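PDB 4HE6: peptidase family U32 from Geobacillus thermoleovorans, which is a putative U32-family peptidase whose function is not established, represented here by its small, all-beta C-terminal domain. Local coordinates for residues 53-56 with 57-61; 29-32 with 33-36. One frame throughout, in Å; residues are numbered along the deposited sequence.

Interaction 1 of 2, residues 53-56 with 57-61; sequences IWDE and DGNEL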
loop_
_atom_site.group_PDB
_atom_site.type_symbol
_atom_site.label_atom_id
_atom_site.label_comp_id
_atom_site.label_asym_id
_atom_site.label_seq_id
_atom_site.Cartn_x
_atom_site.Cartn_y
_atom_site.Cartn_z
ATOM N N ILE A 53 -6.275 -8.137 1.674
ATOM C CA ILE A 53 -5.677 -7.252 2.677
ATOM C C ILE A 53 -6.002 -7.798 4.053
ATOM O O ILE A 53 -7.107 -8.312 4.309
ATOM C CB ILE A 53 -6.286 -5.806 2.592
ATOM C CG1 ILE A 53 -6.150 -5.217 1.214
ATOM C CG2 ILE A 53 -5.792 -4.927 3.724
ATOM C CD1 ILE A 53 -7.065 -3.968 0.998
ATOM N N TRP A 54 -5.082 -7.663 4.991
ATOM C CA TRP A 54 -5.309 -8.075 6.373
ATOM C C TRP A 54 -4.728 -7.017 7.302
ATOM O O TRP A 54 -3.887 -6.206 6.939
ATOM C CB TRP A 54 -4.795 -9.450 6.684
ATOM C CG TRP A 54 -3.389 -9.794 6.332
ATOM C CD1 TRP A 54 -2.302 -9.844 7.171
ATOM C CD2 TRP A 54 -2.899 -10.188 5.036
ATOM N NE1 TRP A 54 -1.195 -10.215 6.488
ATOM C CE2 TRP A 54 -1.539 -10.431 5.164
ATOM C CE3 TRP A 54 -3.490 -10.319 3.773
ATOM C CZ2 TRP A 54 -0.700 -10.833 4.102
ATOM C CZ3 TRP A 54 -2.685 -10.720 2.720
ATOM C CH2 TRP A 54 -1.328 -10.970 2.893
ATOM N N ASP A 55 -5.250 -7.015 8.530
ATOM C CA ASP A 55 -4.730 -6.120 9.563
ATOM C C ASP A 55 -3.574 -6.823 10.317
ATOM O O ASP A 55 -3.213 -7.958 10.028
ATOM C CB ASP A 55 -5.887 -5.640 10.442
ATOM C CG ASP A 55 -6.473 -6.695 11.315
ATOM O OD1 ASP A 55 -5.904 -7.787 11.480
ATOM O OD2 ASP A 55 -7.560 -6.420 11.845
ATOM N N GLU A 56 -3.005 -6.098 11.271
ATOM C CA GLU A 56 -1.872 -6.639 11.993
ATOM C C GLU A 56 -2.250 -7.766 12.926
ATOM O O GLU A 56 -1.377 -8.431 13.484
ATOM C CB GLU A 56 -1.126 -5.525 12.725
ATOM C CG GLU A 56 -0.518 -4.551 11.686
ATOM C CD GLU A 56 0.530 -3.635 12.250
ATOM O OE1 GLU A 56 0.284 -2.870 13.187
ATOM O OE2 GLU A 56 1.641 -3.732 11.668
ATOM N N ASP A 57 -3.542 -8.030 13.137
ATOM C CA ASP A 57 -4.079 -9.139 13.902
ATOM C C ASP A 57 -4.533 -10.295 13.013
ATOM O O ASP A 57 -5.048 -11.278 13.565
ATOM C CB ASP A 57 -5.219 -8.658 14.788
ATOM C CG ASP A 57 -4.637 -7.656 15.781
ATOM O OD1 ASP A 57 -3.547 -7.870 16.348
ATOM O OD2 ASP A 57 -5.250 -6.608 15.963
ATOM N N GLY A 58 -4.263 -10.232 11.720
ATOM C CA GLY A 58 -4.563 -11.289 10.777
ATOM C C GLY A 58 -6.010 -11.382 10.337
ATOM O O GLY A 58 -6.403 -12.371 9.709
ATOM N N ASN A 59 -6.813 -10.359 10.640
ATOM C CA ASN A 59 -8.167 -10.330 10.110
ATOM C C ASN A 59 -8.146 -9.862 8.663
ATOM O O ASN A 59 -7.521 -8.830 8.401
ATOM C CB ASN A 59 -9.056 -9.348 10.878
ATOM C CG ASN A 59 -9.089 -9.648 12.338
ATOM O OD1 ASN A 59 -9.499 -10.739 12.770
ATOM N ND2 ASN A 59 -8.597 -8.735 13.154
ATOM N N GLU A 60 -8.800 -10.565 7.747
ATOM C CA GLU A 60 -8.948 -10.070 6.400
ATOM C C GLU A 60 -9.974 -8.930 6.383
ATOM O O GLU A 60 -10.967 -9.001 7.117
ATOM C CB GLU A 60 -9.402 -11.143 5.433
ATOM C CG GLU A 60 -8.215 -12.061 5.121
ATOM C CD GLU A 60 -8.697 -13.337 4.507
ATOM O OE1 GLU A 60 -8.673 -14.358 5.254
ATOM O OE2 GLU A 60 -9.167 -13.291 3.326
ATOM N N LEU A 61 -9.706 -7.977 5.538
ATOM C CA LEU A 61 -10.519 -6.788 5.403
ATOM C C LEU A 61 -11.138 -6.708 4.017
ATOM O O LEU A 61 -10.487 -6.900 3.000
ATOM C CB LEU A 61 -9.682 -5.542 5.669
ATOM C CG LEU A 61 -8.811 -5.557 6.909
ATOM C CD1 LEU A 61 -7.985 -4.263 7.007
ATOM C CD2 LEU A 61 -9.667 -5.793 8.161
#

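Interaction 2 of 2, residues 29-32 with 33-36; sequences HFRP and GDEV. With ACT (acetate ion), chain C.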
loop_
_atom_site.group_PDB
_atom_site.type_symbol
_atom_site.label_atom_id
_atom_site.label_comp_id
_atom_site.label_asym_id
_atom_site.label_seq_id
_atom_site.Cartn_x
_atom_site.Cartn_y
_atom_site.Cartn_z
ATOM N N HIS A 29 -9.128 5.400 1.042
ATOM C CA HIS A 29 -9.727 4.091 0.830
ATOM C C HIS A 29 -9.085 3.323 -0.336
ATOM O O HIS A 29 -8.921 3.835 -1.430
ATOM C CB HIS A 29 -11.200 4.318 0.438
ATOM C CG HIS A 29 -12.068 3.142 0.362
ATOM N ND1 HIS A 29 -12.017 2.168 -0.608
ATOM C CD2 HIS A 29 -13.070 2.785 1.215
ATOM C CE1 HIS A 29 -12.950 1.271 -0.358
ATOM N NE2 HIS A 29 -13.586 1.613 0.726
ATOM N N PHE A 30 -8.832 2.035 -0.106
ATOM C CA PHE A 30 -8.497 1.137 -1.168
ATOM C C PHE A 30 -8.975 -0.271 -0.757
ATOM O O PHE A 30 -9.234 -0.533 0.424
ATOM C CB PHE A 30 -7.000 1.125 -1.506
ATOM C CG PHE A 30 -6.061 0.759 -0.390
ATOM C CD1 PHE A 30 -5.682 -0.574 -0.224
ATOM C CD2 PHE A 30 -5.552 1.692 0.451
ATOM C CE1 PHE A 30 -4.757 -0.910 0.748
ATOM C CE2 PHE A 30 -4.641 1.381 1.437
ATOM C CZ PHE A 30 -4.266 0.061 1.600
ATOM N N ARG A 31 -9.132 -1.145 -1.758
ATOM C CA ARG A 31 -9.740 -2.458 -1.459
ATOM C C ARG A 31 -9.213 -3.456 -2.460
ATOM O O ARG A 31 -8.670 -3.125 -3.524
ATOM C CB ARG A 31 -11.239 -2.352 -1.544
ATOM C CG ARG A 31 -11.789 -2.173 -2.940
ATOM C CD ARG A 31 -13.311 -2.068 -2.973
ATOM N NE ARG A 31 -13.729 -1.857 -4.361
ATOM C CZ ARG A 31 -14.807 -1.209 -4.743
ATOM N NH1 ARG A 31 -15.661 -0.655 -3.875
ATOM N NH2 ARG A 31 -15.086 -1.077 -6.049
ATOM N N PRO A 32 -9.412 -4.737 -2.139
ATOM C CA PRO A 32 -9.017 -5.797 -3.107
ATOM C C PRO A 32 -9.675 -5.589 -4.456
ATOM O O PRO A 32 -10.856 -5.238 -4.558
ATOM C CB PRO A 32 -9.411 -7.103 -2.392
ATOM C CG PRO A 32 -9.342 -6.746 -0.950
ATOM C CD PRO A 32 -9.912 -5.317 -0.887
ATOM N N GLY A 33 -8.886 -5.820 -5.499
ATOM C CA GLY A 33 -9.285 -5.594 -6.857
ATOM C C GLY A 33 -8.897 -4.258 -7.406
ATOM O O GLY A 33 -8.905 -4.070 -8.634
ATOM N N ASP A 34 -8.549 -3.303 -6.534
ATOM C CA ASP A 34 -8.121 -2.005 -6.997
ATOM C C ASP A 34 -6.725 -2.114 -7.610
ATOM O O ASP A 34 -5.883 -2.906 -7.173
ATOM C CB ASP A 34 -8.058 -1.004 -5.839
ATOM C CG ASP A 34 -9.352 -0.491 -5.310
ATOM O OD1 ASP A 34 -10.381 -0.751 -5.975
ATOM O OD2 ASP A 34 -9.341 0.187 -4.264
ATOM N N GLU A 35 -6.480 -1.225 -8.576
ATOM C CA GLU A 35 -5.139 -1.035 -9.094
ATOM C C GLU A 35 -4.459 0.119 -8.363
ATOM O O GLU A 35 -5.051 1.206 -8.212
ATOM C CB GLU A 35 -5.157 -0.715 -10.576
ATOM C CG GLU A 35 -3.827 -0.984 -11.256
ATOM C CD GLU A 35 -3.512 -2.431 -11.445
ATOM O OE1 GLU A 35 -2.348 -2.717 -11.847
ATOM O OE2 GLU A 35 -4.385 -3.279 -11.193
ATOM N N VAL A 36 -3.207 -0.106 -7.973
ATOM C CA VAL A 36 -2.401 0.876 -7.287
ATOM C C VAL A 36 -1.068 1.024 -7.974
ATOM O O VAL A 36 -0.623 0.159 -8.704
ATOM C CB VAL A 36 -2.230 0.544 -5.775
ATOM C CG1 VAL A 36 -3.575 0.489 -5.086
ATOM C CG2 VAL A 36 -1.468 -0.739 -5.608
HETATM C C ACT C . -16.881 1.462 1.778
HETATM O O ACT C . -16.763 1.994 2.891
HETATM O OXT ACT C . -16.176 0.493 1.418
HETATM C CH3 ACT C . -17.894 2.009 0.811
HETATM O O HOH W 1 -11.252 1.945 -3.353
HETATM O O HOH W 2 -11.931 -3.282 -6.240
#

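Interaction 1 of 2, residues 53-56 with 57-61
OD1 of D55 is gripped by two backbone N-H groups, D57 N and N59 N, which come to it from opposite faces of the carboxylate plane. N59 N donates to D55 OD1 at 2.9 Å; the bond from D57 N is more bent, 130° at the hydrogen. D55 OD2 turns its syn lone pair to N59 ND2 at 2.9 Å, a nearly straight bond lying in the amide plane, while carboxylate and amide stand 77° apart. D55 can do this because CG sits between its own backbone N and carbonyl carbon (chi1 70°), which folds the acid back over the turn. That turn, type I from D55 to G58, closes the beta hairpin of strands 53-55 and 60-61; G58 N donates to D55 O at 3.0 Å, and glycine suits the positive phi of its last position. With an alanine at D55, the N-H groups of D57 and N59 and the N59 amide would probably lose their carboxylate acceptors, leaving the turn less firmly held. In the hairpin, D55 N donates to N59 O at 2.9 Å and L61 N to I53 O. Where both touch V71 of strand 70-74, the branched apolar chains of I53 and L61 meet, I53 CG2 4.0 Å from L61 CD1.

Interaction 2 of 2, residues 29-32 with 33-36
The guanidinium of R31 and the carboxylate of D34 are turned 38° from each other, and D34 OD1 lies obliquely to the guanidinium, well out of its plane. D34 OD1, 3.9 Å from R31 NE, makes a long salt bridge of charge alone, with no N-H aimed at it. The in-plane edge of the guanidinium is taken instead by a water, to which NE donates; this water in turn gives hydrogen bonds to P32 O and D34 OD1. At the edge of the H29 imidazole, near its plane, lies an acetate, probably from the crystallisation liquor: H29 NE2 donates to its OXT at 2.9 Å, and R65 holds the same ion. A second water joins H29 ND1 to D34 OD2. Between these groups runs a type II beta turn, R31 to D34, leading into strand 35-39 of the antiparallel sheet, with D34 N bonded to R31 O at 3.0 Å. P32 suits its second position, where phi is -56°; a side chain on G33 would collide with P32 O. D34 has CG beside its own backbone N (chi1 -74°), bringing the carboxylate back across the turn, where R31 N meets D34 OD2 at 2.8 Å from above its plane. F30, by contrast, packs its buried side chain on M85.

Along the chain the two contacts come in series: interaction 2 closes before interaction 1 opens, and their centres lie about 15 Å apart. Both reach the same antiparallel sheet at different places. The turn of 29-36 feeds strand 35-39, next to the outermost strand 46-49, whereas the hairpin of 53-61 forms the opposite end of the strand order, with 60-61 outermost. They nevertheless touch, because the buried side chain of I53 reaches the loop: I53 CD1 packs 3.7 Å from P32 CD and 3.8 Å from F30 CE1. The loop that leads from strand 21-26 to strand 35-39 thus packs apolar side chains against strand 53-55.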